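PDB 4ZMI: telomere length regulator taz1 from Schizosaccharomyces pombe, which binds double-stranded telomeric DNA and regulates telomere length and function, and is required to repress telomere-adjacent genes and for normal meiosis or sporulation. Local coordinates for residues A[16-21]-A[62-67]; A[126-131]-A[139-144]; A[162-167]-A[174-179]. All coordinates share one frame; numbering follows the deposited sequence.

Contact 1. Residues A[16-21]-A[62-67]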
loop_
_atom_site.group_PDB
_atom_site.type_symbol
_atom_site.label_atom_id
_atom_site.label_comp_id
_atom_site.label_asym_id
_atom_site.label_seq_id
_atom_site.Cartn_x
_atom_site.Cartn_y
_atom_site.Cartn_z
ATOM N N GLN A 16 -9.439 14.514 -9.632
ATOM C CA GLN A 16 -10.449 13.664 -10.240
ATOM C C GLN A 16 -9.970 13.112 -11.581
ATOM O O GLN A 16 -10.267 11.968 -11.922
ATOM C CB GLN A 16 -11.779 14.400 -10.388
ATOM C CG GLN A 16 -12.997 13.509 -10.166
ATOM C CD GLN A 16 -13.397 13.406 -8.703
ATOM O OE1 GLN A 16 -13.240 14.362 -7.939
ATOM N NE2 GLN A 16 -13.919 12.246 -8.307
ATOM N N ASN A 17 -9.199 13.905 -12.320
ATOM C CA ASN A 17 -8.707 13.469 -13.625
ATOM C C ASN A 17 -7.676 12.343 -13.578
ATOM O O ASN A 17 -7.785 11.366 -14.313
ATOM C CB ASN A 17 -8.148 14.640 -14.434
ATOM C CG ASN A 17 -7.592 14.197 -15.778
ATOM O OD1 ASN A 17 -6.375 14.183 -15.988
ATOM N ND2 ASN A 17 -8.485 13.810 -16.690
ATOM N N ILE A 18 -6.662 12.495 -12.734
ATOM C CA ILE A 18 -5.656 11.458 -12.581
ATOM C C ILE A 18 -6.313 10.211 -12.017
ATOM O O ILE A 18 -6.002 9.088 -12.428
ATOM C CB ILE A 18 -4.526 11.906 -11.647
ATOM C CG1 ILE A 18 -3.745 13.081 -12.263
ATOM C CG2 ILE A 18 -3.624 10.717 -11.279
ATOM C CD1 ILE A 18 -3.197 12.788 -13.652
ATOM N N ALA A 19 -7.237 10.417 -11.082
ATOM C CA ALA A 19 -8.020 9.316 -10.541
ATOM C C ALA A 19 -8.721 8.527 -11.647
ATOM O O ALA A 19 -8.757 7.294 -11.605
ATOM C CB ALA A 19 -9.026 9.820 -9.520
ATOM N N ASN A 20 -9.265 9.231 -12.639
ATOM C CA ASN A 20 -9.950 8.568 -13.750
ATOM C C ASN A 20 -9.036 7.685 -14.594
ATOM O O ASN A 20 -9.350 6.518 -14.837
ATOM C CB ASN A 20 -10.669 9.577 -14.652
ATOM C CG ASN A 20 -12.014 9.987 -14.104
ATOM O OD1 ASN A 20 -12.539 9.354 -13.187
ATOM N ND2 ASN A 20 -12.586 11.053 -14.666
ATOM N N MET A 21 -7.913 8.239 -15.044
ATOM C CA MET A 21 -6.932 7.452 -15.787
ATOM C C MET A 21 -6.444 6.291 -14.917
ATOM O O MET A 21 -6.096 5.224 -15.420
ATOM C CB MET A 21 -5.748 8.320 -16.220
ATOM C CG MET A 21 -6.136 9.621 -16.904
ATOM S SD MET A 21 -4.811 10.843 -16.787
ATOM C CE MET A 21 -3.480 10.002 -17.647
ATOM N N ASN A 62 2.658 6.027 -13.265
ATOM C CA ASN A 62 3.035 6.037 -11.856
ATOM C C ASN A 62 4.175 6.983 -11.583
ATOM O O ASN A 62 4.224 7.617 -10.546
ATOM C CB ASN A 62 3.424 4.634 -11.396
ATOM C CG ASN A 62 3.987 4.612 -10.001
ATOM O OD1 ASN A 62 5.200 4.559 -9.815
ATOM N ND2 ASN A 62 3.108 4.629 -9.006
ATOM N N GLU A 63 5.103 7.055 -12.524
ATOM C CA GLU A 63 6.205 7.996 -12.448
ATOM C C GLU A 63 5.732 9.457 -12.403
ATOM O O GLU A 63 6.202 10.222 -11.559
ATOM C CB GLU A 63 7.144 7.804 -13.631
ATOM C CG GLU A 63 8.264 8.821 -13.687
ATOM C CD GLU A 63 9.436 8.419 -12.830
ATOM O OE1 GLU A 63 9.443 7.260 -12.359
ATOM O OE2 GLU A 63 10.343 9.259 -12.634
ATOM N N GLN A 64 4.825 9.845 -13.305
ATOM C CA GLN A 64 4.317 11.223 -13.330
ATOM C C GLN A 64 3.617 11.503 -12.014
ATOM O O GLN A 64 3.873 12.517 -11.372
ATOM C CB GLN A 64 3.349 11.485 -14.505
ATOM C CG GLN A 64 2.817 12.951 -14.569
ATOM C CD GLN A 64 1.462 13.109 -15.279
ATOM O OE1 GLN A 64 1.023 12.225 -16.019
ATOM N NE2 GLN A 64 0.796 14.241 -15.044
ATOM N N LEU A 65 2.742 10.582 -11.619
ATOM C CA LEU A 65 2.011 10.677 -10.361
ATOM C C LEU A 65 2.964 10.973 -9.208
ATOM O O LEU A 65 2.790 11.932 -8.457
ATOM C CB LEU A 65 1.292 9.356 -10.105
ATOM C CG LEU A 65 0.352 9.243 -8.911
ATOM C CD1 LEU A 65 -0.753 10.259 -9.009
ATOM C CD2 LEU A 65 -0.230 7.852 -8.890
ATOM N N THR A 66 3.997 10.149 -9.117
ATOM C CA THR A 66 4.982 10.208 -8.049
ATOM C C THR A 66 5.805 11.494 -8.053
ATOM O O THR A 66 5.971 12.128 -7.018
ATOM C CB THR A 66 5.907 8.998 -8.157
ATOM O OG1 THR A 66 5.239 7.852 -7.609
ATOM C CG2 THR A 66 7.207 9.233 -7.421
ATOM N N THR A 67 6.323 11.868 -9.216
ATOM C CA THR A 67 7.189 13.037 -9.332
ATOM C C THR A 67 6.396 14.329 -9.292
ATOM O O THR A 67 6.752 15.263 -8.575
ATOM C CB THR A 67 8.017 13.008 -10.626
ATOM O OG1 THR A 67 8.899 11.879 -10.599
ATOM C CG2 THR A 67 8.850 14.284 -10.749
#
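Ile18 and Leu65 form a small, buried apolar contact between two helices, 5-35 and 52-68, in the all-helical domain of Taz1. The centre of the contact lies about 16 Å from the centre of the chain. The CA atoms of Ile18 and Leu65 are 8.0 Å apart, so the backbones do not approach closely and the side chains bridge the gap. One methyl pair carries the contact: Ile18 CG2 meets Leu65 CD1 at 3.7 Å. In Ile18, CG2 stands opposite the backbone N across CA-CB while CG1 lies beside it (chi1 -65°), which sends the short branch towards Leu65. The longer branch runs another way. Its end, CD1, comes within 4.5 Å of Gln64 NE2, a loose approach at the more open edge. Leu65 extends its CG away from its own N (chi1 -174°), and this brings CD1 up to the isoleucine. The two side chains meet obliquely, methyl against methyl. Other parts of the chain close the site. Leu65 also packs on Ile101 and Thr105 of helix 95-107, and Ala19 lies on Pro97 of the same helix. Ile18 touches Phe61 and Tyr69 as well. Helix 95-107 thus packs on both helices, as expected of an all-alpha helical bundle; by sequence this domain belongs to the telomere repeat binding factor family.

Contact 2. Residues A[126-131]-A[139-144]; sequences DALLSA and GDALVL
Leu128 and Ala141 lie 6.7 Å apart at their CA atoms, where residues 126-131 and 139-144 run roughly antiparallel as the facing turns of helices 118-130 and 137-154. The helices are consecutive in the chain and form an alpha-alpha hairpin with a short connection. Leu128 carries the contact. With CG beside its backbone N (chi1 -71°), it reaches across to two neighbouring residues of the second helix. Its CD2 rests on the methyl of Ala141, 3.6 Å from CB. Its CD1 meets Leu142 CD2 at 4.0 Å, and both Leu128 methyls lie against that same Leu142 methyl. The two leucine side chains cross at about a right angle. The small Ala141 allows the close approach of the backbones. Ala127 and Ala141 both lie on Phe224 of helix 214-229, and Leu128 and Leu142 both lie on Leu196 of helix 192-203, so two further helices cover the contact.

The first helix ends here, and Ala131 leaves the helical conformation. In this last turn Asp126 O takes two bonds from Ser130. One comes from the backbone N. The other comes from OG at 2.9 Å, placed 45° above the carbonyl plane. The Asp126 carboxylate is held by Ser79 OG and Phe78 N. These polar groups of Asp126 and Ser130 thus bond within the first helix or to residues 78 and 79, and what meets across the hairpin is methyl groups. Its cohesion there is that of dispersion and the hydrophobic effect.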
loop_
_atom_site.group_PDB
_atom_site.type_symbol
_atom_site.label_atom_id
_atom_site.label_comp_id
_atom_site.label_asym_id
_atom_site.label_seq_id
_atom_site.Cartn_x
_atom_site.Cartn_y
_atom_site.Cartn_z
ATOM N N ASP A 126 -0.567 2.071 6.590
ATOM C CA ASP A 126 -1.371 3.289 6.661
ATOM C C ASP A 126 -2.760 2.944 7.168
ATOM O O ASP A 126 -3.273 3.594 8.069
ATOM C CB ASP A 126 -1.464 3.968 5.308
ATOM C CG ASP A 126 -2.218 5.286 5.370
ATOM O OD1 ASP A 126 -1.886 6.132 6.232
ATOM O OD2 ASP A 126 -3.152 5.468 4.556
ATOM N N ALA A 127 -3.351 1.895 6.608
ATOM C CA ALA A 127 -4.639 1.393 7.093
ATOM C C ALA A 127 -4.559 1.053 8.565
ATOM O O ALA A 127 -5.423 1.438 9.349
ATOM C CB ALA A 127 -5.080 0.163 6.296
ATOM N N LEU A 128 -3.506 0.351 8.955
ATOM C CA LEU A 128 -3.354 -0.010 10.357
ATOM C C LEU A 128 -3.220 1.199 11.267
ATOM O O LEU A 128 -3.599 1.146 12.438
ATOM C CB LEU A 128 -2.153 -0.932 10.547
ATOM C CG LEU A 128 -2.270 -2.364 10.014
ATOM C CD1 LEU A 128 -0.998 -3.143 10.327
ATOM C CD2 LEU A 128 -3.482 -3.068 10.618
ATOM N N LEU A 129 -2.661 2.286 10.740
ATOM C CA LEU A 129 -2.422 3.482 11.547
ATOM C C LEU A 129 -3.675 4.334 11.601
ATOM O O LEU A 129 -3.881 5.081 12.538
ATOM C CB LEU A 129 -1.271 4.308 10.972
ATOM C CG LEU A 129 0.124 3.740 11.210
ATOM C CD1 LEU A 129 1.094 4.314 10.195
ATOM C CD2 LEU A 129 0.587 4.055 12.605
ATOM N N SER A 130 -4.507 4.209 10.578
ATOM C CA SER A 130 -5.669 5.063 10.427
ATOM C C SER A 130 -6.798 4.637 11.337
ATOM O O SER A 130 -7.477 5.464 11.927
ATOM C CB SER A 130 -6.166 4.985 8.997
ATOM O OG SER A 130 -5.265 5.634 8.141
ATOM N N ALA A 131 -7.016 3.333 11.427
ATOM C CA ALA A 131 -8.184 2.836 12.126
ATOM C C ALA A 131 -8.178 3.128 13.625
ATOM O O ALA A 131 -7.349 2.611 14.371
ATOM C CB ALA A 131 -8.350 1.351 11.882
ATOM N N GLY A 139 -8.478 -6.583 10.789
ATOM C CA GLY A 139 -8.086 -7.980 10.760
ATOM C C GLY A 139 -7.498 -8.396 9.428
ATOM O O GLY A 139 -6.429 -8.993 9.391
ATOM N N ASP A 140 -8.192 -8.066 8.339
ATOM C CA ASP A 140 -7.689 -8.273 6.981
ATOM C C ASP A 140 -6.332 -7.588 6.733
ATOM O O ASP A 140 -5.492 -8.103 5.992
ATOM C CB ASP A 140 -8.718 -7.765 5.955
ATOM C CG ASP A 140 -10.061 -8.513 6.033
ATOM O OD1 ASP A 140 -10.229 -9.383 6.925
ATOM O OD2 ASP A 140 -10.959 -8.223 5.210
ATOM N N ALA A 141 -6.125 -6.418 7.332
ATOM C CA ALA A 141 -4.868 -5.703 7.143
ATOM C C ALA A 141 -3.734 -6.401 7.894
ATOM O O ALA A 141 -2.619 -6.510 7.386
ATOM C CB ALA A 141 -5.002 -4.251 7.569
ATOM N N LEU A 142 -4.014 -6.889 9.093
ATOM C CA LEU A 142 -3.024 -7.698 9.799
ATOM C C LEU A 142 -2.632 -8.929 8.995
ATOM O O LEU A 142 -1.454 -9.289 8.914
ATOM C CB LEU A 142 -3.532 -8.103 11.172
ATOM C CG LEU A 142 -3.519 -6.892 12.105
ATOM C CD1 LEU A 142 -4.176 -7.212 13.446
ATOM C CD2 LEU A 142 -2.096 -6.412 12.301
ATOM N N VAL A 143 -3.608 -9.563 8.363
ATOM C CA VAL A 143 -3.314 -10.813 7.675
ATOM C C VAL A 143 -2.471 -10.532 6.437
ATOM O O VAL A 143 -1.434 -11.166 6.215
ATOM C CB VAL A 143 -4.600 -11.605 7.359
ATOM C CG1 VAL A 143 -4.283 -12.832 6.532
ATOM C CG2 VAL A 143 -5.284 -12.009 8.668
ATOM N N LEU A 144 -2.889 -9.542 5.663
ATOM C CA LEU A 144 -2.123 -9.131 4.506
ATOM C C LEU A 144 -0.722 -8.675 4.934
ATOM O O LEU A 144 0.256 -8.897 4.233
ATOM C CB LEU A 144 -2.871 -8.036 3.773
ATOM C CG LEU A 144 -2.346 -7.756 2.371
ATOM C CD1 LEU A 144 -2.520 -8.963 1.488
ATOM C CD2 LEU A 144 -3.049 -6.543 1.763
#

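Contact 3. Residues A[162-167]-A[174-179]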
loop_
_atom_site.group_PDB
_atom_site.type_symbol
_atom_site.label_atom_id
_atom_site.label_comp_id
_atom_site.label_asym_id
_atom_site.label_seq_id
_atom_site.Cartn_x
_atom_site.Cartn_y
_atom_site.Cartn_z
ATOM N N ASP A 162 15.682 -5.149 10.385
ATOM C CA ASP A 162 14.962 -5.080 11.662
ATOM C C ASP A 162 13.516 -4.743 11.445
ATOM O O ASP A 162 13.159 -4.197 10.420
ATOM C CB ASP A 162 15.528 -3.940 12.515
ATOM C CG ASP A 162 16.878 -4.255 13.050
ATOM O OD1 ASP A 162 17.312 -5.409 12.877
ATOM O OD2 ASP A 162 17.502 -3.370 13.658
ATOM N N ALA A 163 12.688 -5.001 12.439
ATOM C CA ALA A 163 11.286 -4.654 12.324
ATOM C C ALA A 163 11.086 -3.140 12.121
ATOM O O ALA A 163 10.177 -2.713 11.404
ATOM C CB ALA A 163 10.535 -5.152 13.550
ATOM N N SER A 164 11.959 -2.344 12.740
ATOM C CA SER A 164 11.895 -0.871 12.696
ATOM C C SER A 164 12.106 -0.348 11.311
ATOM O O SER A 164 11.397 0.540 10.843
ATOM C CB SER A 164 12.998 -0.253 13.561
ATOM O OG SER A 164 12.654 -0.311 14.930
ATOM N N GLU A 165 13.129 -0.897 10.675
ATOM C CA GLU A 165 13.519 -0.486 9.342
ATOM C C GLU A 165 12.445 -0.994 8.370
ATOM O O GLU A 165 12.024 -0.276 7.479
ATOM C CB GLU A 165 14.924 -1.017 9.051
ATOM C CG GLU A 165 15.552 -0.595 7.744
ATOM C CD GLU A 165 17.066 -0.810 7.747
ATOM O OE1 GLU A 165 17.521 -1.888 8.208
ATOM O OE2 GLU A 165 17.796 0.117 7.316
ATOM N N PHE A 166 11.955 -2.209 8.595
ATOM C CA PHE A 166 10.895 -2.793 7.762
ATOM C C PHE A 166 9.642 -1.900 7.748
ATOM O O PHE A 166 9.027 -1.697 6.720
ATOM C CB PHE A 166 10.547 -4.193 8.297
ATOM C CG PHE A 166 9.632 -4.972 7.406
ATOM C CD1 PHE A 166 10.148 -5.819 6.431
ATOM C CD2 PHE A 166 8.262 -4.859 7.537
ATOM C CE1 PHE A 166 9.321 -6.535 5.608
ATOM C CE2 PHE A 166 7.430 -5.579 6.707
ATOM C CZ PHE A 166 7.958 -6.414 5.750
ATOM N N ILE A 167 9.288 -1.359 8.904
ATOM C CA ILE A 167 8.114 -0.513 9.049
ATOM C C ILE A 167 8.333 0.927 8.564
ATOM O O ILE A 167 7.582 1.425 7.735
ATOM C CB ILE A 167 7.686 -0.477 10.524
ATOM C CG1 ILE A 167 7.131 -1.862 10.937
ATOM C CG2 ILE A 167 6.706 0.686 10.778
ATOM C CD1 ILE A 167 7.073 -2.063 12.429
ATOM N N THR A 174 9.251 9.233 11.026
ATOM C CA THR A 174 10.667 9.169 11.328
ATOM C C THR A 174 11.021 8.216 12.463
ATOM O O THR A 174 12.180 7.829 12.603
ATOM C CB THR A 174 11.202 10.577 11.695
ATOM O OG1 THR A 174 10.454 11.104 12.794
ATOM C CG2 THR A 174 11.043 11.507 10.520
ATOM N N SER A 175 10.043 7.842 13.284
ATOM C CA SER A 175 10.345 6.930 14.376
ATOM C C SER A 175 9.114 6.147 14.789
ATOM O O SER A 175 7.988 6.547 14.489
ATOM C CB SER A 175 10.857 7.715 15.573
ATOM O OG SER A 175 9.757 8.383 16.178
ATOM N N LEU A 176 9.326 5.026 15.475
ATOM C CA LEU A 176 8.213 4.238 15.995
ATOM C C LEU A 176 7.371 5.037 16.994
ATOM O O LEU A 176 6.152 4.901 17.036
ATOM C CB LEU A 176 8.716 2.944 16.639
ATOM C CG LEU A 176 9.271 1.954 15.624
ATOM C CD1 LEU A 176 9.602 0.619 16.283
ATOM C CD2 LEU A 176 8.293 1.756 14.456
ATOM N N ASP A 177 8.012 5.879 17.792
ATOM C CA ASP A 177 7.267 6.682 18.752
ATOM C C ASP A 177 6.308 7.592 18.021
ATOM O O ASP A 177 5.137 7.696 18.381
ATOM C CB ASP A 177 8.208 7.528 19.585
ATOM C CG ASP A 177 8.182 7.143 21.022
ATOM O OD1 ASP A 177 9.165 6.520 21.464
ATOM O OD2 ASP A 177 7.169 7.443 21.700
ATOM N N ALA A 178 6.832 8.236 16.981
ATOM C CA ALA A 178 6.081 9.151 16.142
ATOM C C ALA A 178 4.786 8.521 15.651
ATOM O O ALA A 178 3.751 9.183 15.563
ATOM C CB ALA A 178 6.935 9.589 14.966
ATOM N N LEU A 179 4.832 7.233 15.348
ATOM C CA LEU A 179 3.621 6.551 14.917
ATOM C C LEU A 179 2.543 6.657 15.982
ATOM O O LEU A 179 1.362 6.747 15.659
ATOM C CB LEU A 179 3.895 5.085 14.591
ATOM C CG LEU A 179 4.936 4.773 13.516
ATOM C CD1 LEU A 179 4.897 3.303 13.179
ATOM C CD2 LEU A 179 4.626 5.563 12.291
#
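Leu176 joins two short helices by touching Ser164 with one methyl and Ile167 with the other. The contact is a short helix-loop-helix turn of the all-helical domain, in which the successive helices 163-168 and 176-182 pack against each other. The second helix starts with an N-cap serine, Ser175. Leu168, at the end of the first helix, and Leu171 and Tyr173 of the connection are the residues of the magnesium site seen in this structure. The CA atoms of Ser164 and Leu176 are 7.1 Å apart.

The inner side is apolar and built round Ile167 CG2. This methyl stands anti to the backbone N (CG1 at chi1 -69° lies beside it) and faces the second helix. It lies 4.0 Å from Leu179 CD1 and 4.1 Å from Leu176 CD2, so two leucines share one isoleucine methyl. Ile167 crosses Leu176 at about a right angle and Leu179 obliquely. Ile167 and Leu179 are buried, and Leu179 also lies on Leu171 and Tyr173 of the connecting segment.

The outer side is more open and less purely apolar, though its one pair is the shortest. Here Leu176 CD1 comes within 3.5 Å of Ser164 OG, a van der Waals contact between a methyl and a hydroxyl. Both residues are partly exposed, and both also touch a crystal neighbour. Leu176 thus spans the boundary between core and surface. It also packs on Cys193 of helix 192-203, which adds a third element.

Ser175 caps the start of the second helix: its OG accepts the N-H of Ala178 at an N-to-OG distance of 3.0 Å, with a nearly straight angle of 162° at the hydrogen.

The three contacts follow one another along the chain, all within the same helical domain. Contacts 1 and 2 lie on opposite sides of the chain's centre, with their own centres 25 Å apart and nearest atoms about 14 Å apart. Contact 3 is farther from contact 1, at 28 Å between centres. Contacts 2 and 3 are direct neighbours: their centres are 16 Å apart, and Leu129 CD2 packs on Leu179 CB at 4.0 Å. The magnesium site (Leu168, Leu171, Tyr173) lies between the segments of contact 3 in sequence, and the ion is about 8 Å from the Leu179 side chain. A cobalt ion is more distant, about 12 Å from the side chain of Leu142.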